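Local coordinates for type IV secretion system protein DotB (Yersinia pseudotuberculosis IP 31758, PDB 6GEF) that probably hydrolyses ATP as a six-subunit AAA+ motor ATPase of the type IVb secretion system, at residues A[57-62]-A[136-141]; A[118-123]-A[127-132]; A[172-177]-A[195-200]; A[295-300]-A[314-319]. One frame throughout, in Å; residues are numbered along the deposited sequence.

Interaction 1. Residues A[57-62]-A[136-141]; sequences IIKQGV and SPVYIQ
Lys59 NZ donates a hydrogen bond to the backbone O of Ile233 of the second subunit, and on the way there the lysine chain wraps round a methyl of Ile140. The two residues belong to the six-stranded antiparallel sheet of the N-terminal domain, which is probably PAS-like, as in related secretion ATPases. Strands 53-59 and 128-140 are not neighbours in it: strand 143-153 runs between them, and no hydrogen bond joins 57-62 to 136-141. The contact is made by side chains reaching across that middle strand, where Lys59 and Val138 both also touch Glu147.

The lysine leaves the backbone extended and then turns at chi3 (85°), which curls its outer half round Ile140. CD1 of Ile140 lies 3.6 Å from Lys59 CG and 3.5 Å from Lys59 CE, so the aliphatic part of the chain is packed along much of its length while the amine goes to the other subunit. Val138 adds a looser touch, its CG2 standing 4.4 Å from Lys59 CG.

The chain then reverses in a type II beta turn from Lys59 to Val62, with Gly61 at its third position (phi 80°) and a weak bond from Val62 N to Lys59 O. The turn leaves Gln60 directed at Ile140 as well, while its side chain also packs on Phe82 and Ile85 of helix 82-93. Ile140 therefore serves both residues with different branches: CD1 goes mainly to the lysine, whereas CG2 meets the amide oxygen OE1 of Gln60 at 3.4 Å.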
loop_
_atom_site.group_PDB
_atom_site.type_symbol
_atom_site.label_atom_id
_atom_site.label_comp_id
_atom_site.label_asym_id
_atom_site.label_seq_id
_atom_site.Cartn_x
_atom_site.Cartn_y
_atom_site.Cartn_z
ATOM N N ILE A 57 3.122 42.668 10.717
ATOM C CA ILE A 57 2.028 41.817 11.125
ATOM C C ILE A 57 0.786 42.658 11.260
ATOM O O ILE A 57 0.765 43.616 12.033
ATOM C CB ILE A 57 2.347 41.087 12.475
ATOM C CG1 ILE A 57 3.736 40.458 12.403
ATOM C CG2 ILE A 57 1.306 40.030 12.750
ATOM C CD1 ILE A 57 4.074 39.650 13.629
ATOM N N ILE A 58 -0.257 42.282 10.540
ATOM C CA ILE A 58 -1.588 42.881 10.669
ATOM C C ILE A 58 -2.511 41.823 11.239
ATOM O O ILE A 58 -2.773 40.812 10.592
ATOM C CB ILE A 58 -2.109 43.406 9.327
ATOM C CG1 ILE A 58 -1.070 44.301 8.640
ATOM C CG2 ILE A 58 -3.412 44.137 9.510
ATOM C CD1 ILE A 58 0.082 43.578 7.992
ATOM N N LYS A 59 -2.984 42.056 12.459
ATOM C CA LYS A 59 -3.992 41.188 13.076
ATOM C C LYS A 59 -5.024 42.057 13.769
ATOM O O LYS A 59 -4.711 43.122 14.293
ATOM C CB LYS A 59 -3.358 40.228 14.084
ATOM C CG LYS A 59 -4.275 39.117 14.515
ATOM C CD LYS A 59 -3.631 38.308 15.660
ATOM C CE LYS A 59 -3.896 38.944 17.017
ATOM N NZ LYS A 59 -4.204 37.872 18.037
ATOM N N GLN A 60 -6.266 41.578 13.766
ATOM C CA GLN A 60 -7.332 42.202 14.547
ATOM C C GLN A 60 -6.930 42.334 16.041
ATOM O O GLN A 60 -6.125 41.519 16.533
ATOM C CB GLN A 60 -8.606 41.395 14.447
ATOM C CG GLN A 60 -9.861 42.169 14.793
ATOM C CD GLN A 60 -10.079 42.347 16.311
ATOM O OE1 GLN A 60 -9.407 41.732 17.150
ATOM N NE2 GLN A 60 -10.992 43.201 16.651
ATOM N N GLY A 61 -7.387 43.376 16.666
ATOM C CA GLY A 61 -7.196 43.548 18.087
ATOM C C GLY A 61 -5.848 44.069 18.497
ATOM O O GLY A 61 -5.670 44.405 19.682
ATOM N N VAL A 62 -4.895 44.181 17.579
ATOM C CA VAL A 62 -3.656 44.915 17.820
ATOM C C VAL A 62 -3.420 45.867 16.649
ATOM O O VAL A 62 -3.882 45.628 15.528
ATOM C CB VAL A 62 -2.446 43.967 18.008
ATOM C CG1 VAL A 62 -2.006 43.396 16.679
ATOM C CG2 VAL A 62 -1.306 44.694 18.670
ATOM N N SER A 136 -3.359 33.941 6.947
ATOM C CA SER A 136 -3.604 32.682 7.655
ATOM C C SER A 136 -4.797 32.828 8.575
ATOM O O SER A 136 -4.924 33.850 9.261
ATOM C CB SER A 136 -2.384 32.243 8.485
ATOM O OG SER A 136 -1.360 31.709 7.656
ATOM N N PRO A 137 -5.698 31.842 8.609
ATOM C CA PRO A 137 -6.808 31.897 9.559
ATOM C C PRO A 137 -6.305 32.051 10.994
ATOM O O PRO A 137 -5.337 31.414 11.397
ATOM C CB PRO A 137 -7.485 30.550 9.369
ATOM C CG PRO A 137 -7.171 30.127 7.996
ATOM C CD PRO A 137 -5.799 30.695 7.701
ATOM N N VAL A 138 -6.897 32.976 11.732
ATOM C CA VAL A 138 -6.801 33.010 13.185
ATOM C C VAL A 138 -8.206 33.114 13.772
ATOM O O VAL A 138 -9.204 33.294 13.057
ATOM C CB VAL A 138 -5.960 34.208 13.667
ATOM C CG1 VAL A 138 -4.523 34.067 13.171
ATOM C CG2 VAL A 138 -6.520 35.525 13.193
ATOM N N TYR A 139 -8.299 32.954 15.078
ATOM C CA TYR A 139 -9.566 32.992 15.804
ATOM C C TYR A 139 -9.447 33.991 16.925
ATOM O O TYR A 139 -8.595 33.836 17.823
ATOM C CB TYR A 139 -9.915 31.615 16.396
ATOM C CG TYR A 139 -11.370 31.435 16.698
ATOM C CD1 TYR A 139 -12.264 31.053 15.687
ATOM C CD2 TYR A 139 -11.870 31.631 17.982
ATOM C CE1 TYR A 139 -13.621 30.894 15.966
ATOM C CE2 TYR A 139 -13.233 31.469 18.251
ATOM C CZ TYR A 139 -14.088 31.097 17.232
ATOM O OH TYR A 139 -15.417 30.929 17.509
ATOM N N ILE A 140 -10.255 35.056 16.869
ATOM C CA ILE A 140 -10.182 36.150 17.839
ATOM C C ILE A 140 -11.600 36.515 18.254
ATOM O O ILE A 140 -12.524 36.520 17.418
ATOM C CB ILE A 140 -9.480 37.373 17.211
ATOM C CG1 ILE A 140 -8.138 36.995 16.602
ATOM C CG2 ILE A 140 -9.315 38.478 18.272
ATOM C CD1 ILE A 140 -7.232 38.144 16.282
ATOM N N GLN A 141 -11.785 36.792 19.538
ATOM C CA GLN A 141 -13.073 37.269 20.064
ATOM C C GLN A 141 -14.230 36.433 19.524
ATOM O O GLN A 141 -15.283 36.954 19.169
ATOM C CB GLN A 141 -13.315 38.775 19.723
ATOM C CG GLN A 141 -12.179 39.700 20.077
ATOM C CD GLN A 141 -12.001 39.958 21.545
ATOM O OE1 GLN A 141 -12.624 39.330 22.418
ATOM N NE2 GLN A 141 -11.121 40.897 21.839
#

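Interaction 2. Residues A[118-123]-A[127-132]; sequences TKLTTG and QRFGYR
Gln127 and Leu120 pair through the backbone at the end of a beta hairpin, where the long loop joining strand 108-115 to strand 128-140 folds back on itself. Gln127 N donates to Leu120 O over 3.2 Å with an N-H...O angle of 162°. The bond is fairly straight at the hydrogen, but the donor stands well above the carbonyl plane, 44° out of it. A second polar bond is local: Gln127 OE1 accepts from the next backbone amide, Arg128 N, at 2.9 Å. A bend at chi2 (57°) folds the carboxamide back far enough for this, which limits its rotation.

Apolar and van der Waals contacts fill in around these bonds. The CB atoms of Leu120 and Gln127 are 3.5 Å apart, though the placing of the leucine's outer end against the glutamine stem is doubtful. From farther along the loop, Thr122 brings its methyl CG2 to the amide end, about equally far from OE1 and NE2 of Gln127 (3.3 Å to each). Its hydroxyl OG1 is bonded to Gly124 N instead. Leu120 CG also approaches the edge of the Phe129 ring, 4.3 Å from CE1.

This is a surface contact, yet it runs straight into the sheet. Phe129 pairs with Val114 of strand 108-115, Gly130 pairs with Ile153 of strand 143-153, and the Phe129 side chain rests on Leu49 of helix 38-50.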
loop_
_atom_site.group_PDB
_atom_site.type_symbol
_atom_site.label_atom_id
_atom_site.label_comp_id
_atom_site.label_asym_id
_atom_site.label_seq_id
_atom_site.Cartn_x
_atom_site.Cartn_y
_atom_site.Cartn_z
ATOM N N THR A 118 9.616 59.210 -2.992
ATOM C CA THR A 118 10.706 60.079 -3.401
ATOM C C THR A 118 12.027 59.454 -2.969
ATOM O O THR A 118 12.063 58.515 -2.136
ATOM C CB THR A 118 10.573 61.477 -2.755
ATOM O OG1 THR A 118 10.838 61.403 -1.351
ATOM C CG2 THR A 118 9.164 62.028 -2.977
ATOM N N LYS A 119 13.117 59.994 -3.514
ATOM C CA LYS A 119 14.455 59.776 -2.978
ATOM C C LYS A 119 14.873 58.306 -2.950
ATOM O O LYS A 119 15.808 57.927 -2.246
ATOM C CB LYS A 119 14.620 60.464 -1.598
ATOM C CG LYS A 119 14.448 59.529 -0.417
ATOM C CD LYS A 119 15.372 59.877 0.739
ATOM C CE LYS A 119 15.575 58.679 1.669
ATOM N NZ LYS A 119 14.497 57.640 1.764
ATOM N N LEU A 120 14.173 57.469 -3.700
ATOM C CA LEU A 120 14.636 56.127 -4.026
ATOM C C LEU A 120 14.429 55.881 -5.505
ATOM O O LEU A 120 13.299 55.715 -5.954
ATOM C CB LEU A 120 13.910 55.060 -3.183
ATOM C CG LEU A 120 14.774 54.098 -2.380
ATOM C CD1 LEU A 120 15.852 53.448 -3.274
ATOM C CD2 LEU A 120 15.428 54.824 -1.201
ATOM N N THR A 121 15.519 55.866 -6.270
ATOM C CA THR A 121 15.479 55.431 -7.656
ATOM C C THR A 121 16.668 54.539 -7.952
ATOM O O THR A 121 17.721 54.653 -7.319
ATOM C CB THR A 121 15.519 56.665 -8.616
ATOM O OG1 THR A 121 14.681 57.713 -8.088
ATOM C CG2 THR A 121 15.056 56.291 -10.013
ATOM N N THR A 122 16.510 53.652 -8.927
ATOM C CA THR A 122 17.639 52.915 -9.490
ATOM C C THR A 122 18.150 53.518 -10.789
ATOM O O THR A 122 19.258 53.221 -11.224
ATOM C CB THR A 122 17.252 51.437 -9.766
ATOM O OG1 THR A 122 16.202 51.395 -10.731
ATOM C CG2 THR A 122 16.796 50.772 -8.430
ATOM N N GLY A 123 17.398 54.417 -11.415
ATOM C CA GLY A 123 17.548 54.729 -12.820
ATOM C C GLY A 123 16.503 54.066 -13.702
ATOM O O GLY A 123 16.122 54.622 -14.739
ATOM N N GLN A 127 11.964 53.146 -7.257
ATOM C CA GLN A 127 12.459 52.012 -6.541
ATOM C C GLN A 127 11.323 51.233 -5.888
ATOM O O GLN A 127 10.379 51.827 -5.348
ATOM C CB GLN A 127 13.474 52.449 -5.489
ATOM C CG GLN A 127 14.109 51.282 -4.701
ATOM C CD GLN A 127 14.802 50.275 -5.614
ATOM O OE1 GLN A 127 14.207 49.791 -6.570
ATOM N NE2 GLN A 127 16.077 49.973 -5.325
ATOM N N ARG A 128 11.424 49.903 -5.924
ATOM C CA ARG A 128 10.310 49.028 -5.592
ATOM C C ARG A 128 10.693 48.078 -4.471
ATOM O O ARG A 128 11.813 47.566 -4.452
ATOM C CB ARG A 128 9.876 48.232 -6.816
ATOM C CG ARG A 128 8.743 47.256 -6.571
ATOM C CD ARG A 128 8.725 46.152 -7.623
ATOM N NE ARG A 128 10.017 45.950 -8.260
ATOM C CZ ARG A 128 10.202 45.870 -9.585
ATOM N NH1 ARG A 128 9.166 45.980 -10.421
ATOM N NH2 ARG A 128 11.434 45.693 -10.063
ATOM N N PHE A 129 9.780 47.872 -3.533
ATOM C CA PHE A 129 10.005 47.014 -2.366
ATOM C C PHE A 129 8.968 45.900 -2.371
ATOM O O PHE A 129 7.769 46.170 -2.372
ATOM C CB PHE A 129 9.897 47.849 -1.086
ATOM C CG PHE A 129 11.114 48.677 -0.831
ATOM C CD1 PHE A 129 11.364 49.852 -1.584
ATOM C CD2 PHE A 129 12.002 48.307 0.203
ATOM C CE1 PHE A 129 12.489 50.598 -1.337
ATOM C CE2 PHE A 129 13.117 49.073 0.472
ATOM C CZ PHE A 129 13.355 50.223 -0.303
ATOM N N GLY A 130 9.457 44.668 -2.355
ATOM C CA GLY A 130 8.591 43.493 -2.309
ATOM C C GLY A 130 8.374 43.005 -0.906
ATOM O O GLY A 130 9.211 43.163 -0.026
ATOM N N TYR A 131 7.225 42.378 -0.713
ATOM C CA TYR A 131 6.890 41.666 0.528
ATOM C C TYR A 131 6.275 40.331 0.181
ATOM O O TYR A 131 5.508 40.221 -0.761
ATOM C CB TYR A 131 5.931 42.490 1.391
ATOM C CG TYR A 131 6.567 43.717 2.014
ATOM C CD1 TYR A 131 6.739 44.896 1.267
ATOM C CD2 TYR A 131 7.025 43.701 3.332
ATOM C CE1 TYR A 131 7.323 45.996 1.838
ATOM C CE2 TYR A 131 7.595 44.828 3.880
ATOM C CZ TYR A 131 7.749 45.975 3.113
ATOM O OH TYR A 131 8.315 47.092 3.705
ATOM N N ARG A 132 6.602 39.318 0.969
ATOM C CA ARG A 132 5.919 38.024 0.928
ATOM C C ARG A 132 4.743 38.074 1.896
ATOM O O ARG A 132 4.931 38.251 3.102
ATOM C CB ARG A 132 6.879 36.905 1.325
ATOM C CG ARG A 132 8.235 36.983 0.618
ATOM C CD ARG A 132 9.130 35.862 1.069
ATOM N NE ARG A 132 10.416 35.895 0.374
ATOM C CZ ARG A 132 10.670 35.321 -0.801
ATOM N NH1 ARG A 132 11.880 35.366 -1.326
ATOM N NH2 ARG A 132 9.706 34.660 -1.429
#

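Interaction 3. Residues A[172-177]-A[195-200]; sequences QMCPDN and SSIIRY
Met173 leaves its backbone with CG opposite the carbonyl carbon (chi1 -66°), runs extended through chi2 and then bends at chi3 (71°), which lays its thioether end against the Ile197 tip. The isoleucine is itself stretched out, and its chi1 of -67° splits the two branches between two partners. CD1 takes the methionine, 3.5 Å from Met173 SD and with the methyl CE close by, the two side chains crossing at about a right angle. CG2 takes Cys174, whose SG lies 4.0 Å away. One residue of the helix thus fits against two successive residues of the loop, with no polar bond between the segments.

Met173 is where the chain leaves helix 167-172 on its way to strand 179-183. Ile197 belongs to helix 187-203, whose first turn carries the end of the probable P-loop (Walker A) of the nucleotide-binding domain. The same helix is tied to helix 167-172 by a hydrogen bond between Tyr200 OH and Asn171 OD1. Beneath the contact lies the mixed sheet: Met173 packs on Val180 and Val182 of strand 179-183 and on Phe322 and Met324 of strand 320-330.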
loop_
_atom_site.group_PDB
_atom_site.type_symbol
_atom_site.label_atom_id
_atom_site.label_comp_id
_atom_site.label_asym_id
_atom_site.label_seq_id
_atom_site.Cartn_x
_atom_site.Cartn_y
_atom_site.Cartn_z
ATOM N N GLN A 172 38.884 32.787 1.400
ATOM C CA GLN A 172 38.916 31.464 2.008
ATOM C C GLN A 172 37.652 30.671 1.682
ATOM O O GLN A 172 37.686 29.449 1.495
ATOM C CB GLN A 172 39.108 31.542 3.513
ATOM C CG GLN A 172 40.392 32.230 3.952
ATOM C CD GLN A 172 40.571 32.196 5.459
ATOM O OE1 GLN A 172 40.165 31.270 6.141
ATOM N NE2 GLN A 172 41.205 33.224 5.994
ATOM N N MET A 173 36.523 31.373 1.574
ATOM C CA MET A 173 35.227 30.723 1.364
ATOM C C MET A 173 34.901 30.479 -0.123
ATOM O O MET A 173 33.826 30.039 -0.436
ATOM C CB MET A 173 34.123 31.556 2.008
ATOM C CG MET A 173 34.204 31.618 3.519
ATOM S SD MET A 173 32.835 32.509 4.272
ATOM C CE MET A 173 31.496 31.334 3.987
ATOM N N CYS A 174 35.870 30.749 -1.009
ATOM C CA CYS A 174 35.712 30.512 -2.429
ATOM C C CYS A 174 36.757 29.528 -2.943
ATOM O O CYS A 174 37.593 29.878 -3.776
ATOM C CB CYS A 174 35.807 31.839 -3.208
ATOM S SG CYS A 174 34.551 33.045 -2.760
ATOM N N PRO A 175 36.712 28.289 -2.461
ATOM C CA PRO A 175 37.486 27.229 -3.126
ATOM C C PRO A 175 36.858 26.886 -4.468
ATOM O O PRO A 175 35.645 26.920 -4.642
ATOM C CB PRO A 175 37.387 26.046 -2.148
ATOM C CG PRO A 175 36.121 26.316 -1.374
ATOM C CD PRO A 175 36.011 27.805 -1.255
ATOM N N ASP A 176 37.689 26.512 -5.431
ATOM C CA ASP A 176 37.224 25.912 -6.668
ATOM C C ASP A 176 36.766 24.479 -6.472
ATOM O O ASP A 176 36.487 23.800 -7.483
ATOM C CB ASP A 176 38.326 26.002 -7.738
ATOM C CG ASP A 176 39.542 25.196 -7.360
ATOM O OD1 ASP A 176 39.545 24.493 -6.294
ATOM O OD2 ASP A 176 40.503 25.212 -8.185
ATOM N N ASN A 177 36.683 23.961 -5.270
ATOM C CA ASN A 177 36.362 22.564 -5.023
ATOM C C ASN A 177 35.784 22.417 -3.631
ATOM O O ASN A 177 36.003 23.266 -2.754
ATOM C CB ASN A 177 37.598 21.651 -5.181
ATOM C CG ASN A 177 38.715 22.033 -4.226
ATOM O OD1 ASN A 177 38.583 21.926 -3.011
ATOM N ND2 ASN A 177 39.836 22.541 -4.785
ATOM N N SER A 195 24.624 35.055 -0.517
ATOM C CA SER A 195 24.351 35.993 -1.606
ATOM C C SER A 195 25.474 36.991 -1.739
ATOM O O SER A 195 25.967 37.241 -2.845
ATOM C CB SER A 195 22.997 36.673 -1.377
ATOM O OG SER A 195 22.961 37.313 -0.119
ATOM N N SER A 196 25.885 37.607 -0.643
ATOM C CA SER A 196 27.035 38.521 -0.679
ATOM C C SER A 196 28.256 37.819 -1.252
ATOM O O SER A 196 28.930 38.353 -2.133
ATOM C CB SER A 196 27.318 39.060 0.727
ATOM O OG SER A 196 26.332 40.002 1.108
ATOM N N ILE A 197 28.548 36.618 -0.769
ATOM C CA ILE A 197 29.712 35.881 -1.263
ATOM C C ILE A 197 29.608 35.633 -2.782
ATOM O O ILE A 197 30.596 35.677 -3.496
ATOM C CB ILE A 197 29.903 34.561 -0.494
ATOM C CG1 ILE A 197 30.283 34.831 0.956
ATOM C CG2 ILE A 197 30.960 33.703 -1.171
ATOM C CD1 ILE A 197 30.693 33.603 1.747
ATOM N N ILE A 198 28.397 35.407 -3.267
ATOM C CA ILE A 198 28.193 35.124 -4.675
ATOM C C ILE A 198 28.352 36.406 -5.526
ATOM O O ILE A 198 28.907 36.352 -6.621
ATOM C CB ILE A 198 26.837 34.444 -4.910
ATOM C CG1 ILE A 198 26.857 33.027 -4.357
ATOM C CG2 ILE A 198 26.482 34.422 -6.382
ATOM C CD1 ILE A 198 25.557 32.263 -4.426
ATOM N N ARG A 199 27.852 37.536 -5.038
ATOM C CA ARG A 199 28.047 38.786 -5.718
ATOM C C ARG A 199 29.529 39.136 -5.769
ATOM O O ARG A 199 30.057 39.608 -6.799
ATOM C CB ARG A 199 27.230 39.898 -5.073
ATOM C CG ARG A 199 27.962 40.717 -4.030
ATOM C CD ARG A 199 27.327 42.054 -3.833
ATOM N NE ARG A 199 27.624 42.999 -4.920
ATOM C CZ ARG A 199 27.404 44.308 -4.844
ATOM N NH1 ARG A 199 26.852 44.849 -3.766
ATOM N NH2 ARG A 199 27.746 45.094 -5.844
ATOM N N TYR A 200 30.235 38.998 -4.648
ATOM C CA TYR A 200 31.686 39.109 -4.648
ATOM C C TYR A 200 32.317 38.211 -5.708
ATOM O O TYR A 200 33.162 38.658 -6.493
ATOM C CB TYR A 200 32.244 38.772 -3.265
ATOM C CG TYR A 200 33.756 38.781 -3.200
ATOM C CD1 TYR A 200 34.479 39.982 -3.235
ATOM C CD2 TYR A 200 34.466 37.588 -3.057
ATOM C CE1 TYR A 200 35.845 39.984 -3.178
ATOM C CE2 TYR A 200 35.841 37.572 -3.024
ATOM C CZ TYR A 200 36.537 38.781 -3.065
ATOM O OH TYR A 200 37.911 38.794 -2.964
#

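Interaction 4. Residues A[295-300]-A[314-319]; sequences AVMRRL and YDLVET
A helical pair in the nucleotide-binding domain brings helix 293-302 against helix 306-319, and Leu316 makes most of the contact from its side. The two short segments run roughly antiparallel, at 141° between their directions, with axes 11.5 Å apart at closest approach. That is a wide spacing, bridged by long side chains.

Leu316 points at the other helix with CG opposite its backbone N (chi1 -178°), and its two methyls go to different partners. CD2 meets Leu300 CD1 at 3.7 Å, the two leucines crossing at about a right angle. CD1 faces Met297, which bends at chi2 (62°) to swing its thioether across. Met297 CE is modelled too close to Leu316 CD1 to be real, so the detail of how these two ends meet is doubtful, including the 3.6 Å between Leu316 CD1 and Met297 SD.

At the end of helix 306-319, Asp315 O is gripped twice by Thr319, which donates its backbone N at 2.9 Å and its hydroxyl OG1 at 2.6 Å from opposite faces of the carbonyl plane. The far sides of the helices meet other subunits: Arg299 NE forms a salt bridge with Asp315 OD1 of the second subunit, and Asp315 OD2 one with Arg397 of the third.

Within the chain, Leu316 packs on Phe275 of helix 268-280, Leu300 on Met181 of strand 179-183, and Val317 on Leu353 and Leu354 of helix 347-355.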
loop_
_atom_site.group_PDB
_atom_site.type_symbol
_atom_site.label_atom_id
_atom_site.label_comp_id
_atom_site.label_asym_id
_atom_site.label_seq_id
_atom_site.Cartn_x
_atom_site.Cartn_y
_atom_site.Cartn_z
ATOM N N ALA A 295 29.019 21.399 16.040
ATOM C CA ALA A 295 27.640 20.923 15.990
ATOM C C ALA A 295 27.241 20.548 14.576
ATOM O O ALA A 295 26.419 19.643 14.386
ATOM C CB ALA A 295 26.690 21.991 16.564
ATOM N N VAL A 296 27.791 21.237 13.571
ATOM C CA VAL A 296 27.478 20.913 12.184
ATOM C C VAL A 296 28.062 19.575 11.827
ATOM O O VAL A 296 27.431 18.723 11.159
ATOM C CB VAL A 296 27.857 22.048 11.240
ATOM C CG1 VAL A 296 28.444 23.193 12.030
ATOM C CG2 VAL A 296 28.783 21.556 10.167
ATOM N N MET A 297 29.330 19.356 12.144
ATOM C CA MET A 297 29.944 18.041 11.970
ATOM C C MET A 297 29.095 16.957 12.618
ATOM O O MET A 297 28.651 16.010 11.967
ATOM C CB MET A 297 31.356 18.038 12.537
ATOM C CG MET A 297 32.426 17.601 11.540
ATOM S SD MET A 297 32.545 18.683 10.133
ATOM C CE MET A 297 34.031 17.925 9.364
ATOM N N ARG A 298 28.855 17.068 13.923
ATOM C CA ARG A 298 27.976 16.141 14.614
ATOM C C ARG A 298 26.655 15.881 13.826
ATOM O O ARG A 298 26.284 14.745 13.614
ATOM C CB ARG A 298 27.606 16.712 15.999
ATOM C CG ARG A 298 28.618 16.504 17.060
ATOM C CD ARG A 298 28.818 15.012 17.309
ATOM N NE ARG A 298 28.422 14.548 18.624
ATOM C CZ ARG A 298 28.887 15.026 19.771
ATOM N NH1 ARG A 298 29.705 16.099 19.786
ATOM N NH2 ARG A 298 28.504 14.437 20.924
ATOM N N ARG A 299 26.032 16.962 13.356
ATOM C CA ARG A 299 24.718 16.840 12.805
ATOM C C ARG A 299 24.761 16.094 11.480
ATOM O O ARG A 299 23.940 15.201 11.207
ATOM C CB ARG A 299 24.081 18.235 12.629
ATOM C CG ARG A 299 22.803 18.252 11.775
ATOM C CD ARG A 299 21.652 18.895 12.521
ATOM N NE ARG A 299 20.373 18.543 11.963
ATOM C CZ ARG A 299 19.787 19.129 10.927
ATOM N NH1 ARG A 299 20.420 20.118 10.274
ATOM N NH2 ARG A 299 18.587 18.711 10.519
ATOM N N LEU A 300 25.672 16.482 10.596
ATOM C CA LEU A 300 25.818 15.779 9.326
ATOM C C LEU A 300 26.186 14.333 9.555
ATOM O O LEU A 300 25.667 13.436 8.865
ATOM C CB LEU A 300 26.853 16.483 8.447
ATOM C CG LEU A 300 26.568 17.924 8.039
ATOM C CD1 LEU A 300 27.693 18.416 7.162
ATOM C CD2 LEU A 300 25.182 18.008 7.408
ATOM N N TYR A 314 34.792 10.074 6.247
ATOM C CA TYR A 314 35.912 10.311 5.331
ATOM C C TYR A 314 35.496 11.271 4.203
ATOM O O TYR A 314 36.129 12.308 3.992
ATOM C CB TYR A 314 36.419 9.001 4.761
ATOM C CG TYR A 314 37.587 9.183 3.810
ATOM C CD1 TYR A 314 37.392 9.590 2.497
ATOM C CD2 TYR A 314 38.885 8.886 4.212
ATOM C CE1 TYR A 314 38.452 9.736 1.636
ATOM C CE2 TYR A 314 39.952 9.044 3.367
ATOM C CZ TYR A 314 39.727 9.474 2.065
ATOM O OH TYR A 314 40.781 9.620 1.181
ATOM N N ASP A 315 34.416 10.942 3.504
ATOM C CA ASP A 315 33.905 11.843 2.484
ATOM C C ASP A 315 33.654 13.248 3.045
ATOM O O ASP A 315 34.000 14.241 2.416
ATOM C CB ASP A 315 32.611 11.273 1.865
ATOM C CG ASP A 315 32.884 10.389 0.671
ATOM O OD1 ASP A 315 33.902 10.595 -0.001
ATOM O OD2 ASP A 315 32.097 9.492 0.374
ATOM N N LEU A 316 33.051 13.323 4.216
ATOM C CA LEU A 316 32.694 14.632 4.785
ATOM C C LEU A 316 33.918 15.464 5.098
ATOM O O LEU A 316 33.922 16.668 4.856
ATOM C CB LEU A 316 31.815 14.431 6.020
ATOM C CG LEU A 316 31.321 15.686 6.698
ATOM C CD1 LEU A 316 32.480 16.413 7.292
ATOM C CD2 LEU A 316 30.564 16.557 5.730
ATOM N N VAL A 317 34.962 14.848 5.633
ATOM C CA VAL A 317 36.189 15.580 5.938
ATOM C C VAL A 317 36.895 15.984 4.640
ATOM O O VAL A 317 37.403 17.101 4.521
ATOM C CB VAL A 317 37.102 14.762 6.864
ATOM C CG1 VAL A 317 38.428 15.450 7.046
ATOM C CG2 VAL A 317 36.430 14.559 8.206
ATOM N N GLU A 318 36.967 15.064 3.664
ATOM C CA GLU A 318 37.705 15.334 2.451
ATOM C C GLU A 318 37.009 16.348 1.526
ATOM O O GLU A 318 37.671 16.992 0.727
ATOM C CB GLU A 318 37.973 14.035 1.688
ATOM C CG GLU A 318 39.073 13.188 2.285
ATOM C CD GLU A 318 40.419 13.409 1.640
ATOM O OE1 GLU A 318 41.259 14.117 2.267
ATOM O OE2 GLU A 318 40.630 12.853 0.530
ATOM N N THR A 319 35.699 16.478 1.646
ATOM C CA THR A 319 34.934 17.345 0.768
ATOM C C THR A 319 34.642 18.710 1.385
ATOM O O THR A 319 34.464 19.693 0.656
ATOM C CB THR A 319 33.588 16.699 0.382
ATOM O OG1 THR A 319 33.812 15.330 0.056
ATOM C CG2 THR A 319 32.986 17.385 -0.795
#

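Interactions 1 and 2 share strand 128-140 of the antiparallel sheet but lie toward the two ends of that strand, their centres 29 Å apart, with interaction 2 nested in the loop closed by interaction 1. Interactions 3 and 4 belong to the nucleotide-binding domain and both rest on strand 179-183. Interaction 2, at the surface, is the only one with a hydrogen bond between its segments. The others are buried: interactions 3 and 4 use aliphatic and sulfur-containing side chains, whereas interaction 1 sets a lysine stem and a glutamine amide against an isoleucine. Interactions 1 and 4 touch the second subunit, each bonding a basic side chain to it: Lys59 NZ to a backbone O, Arg299 NE to an aspartate.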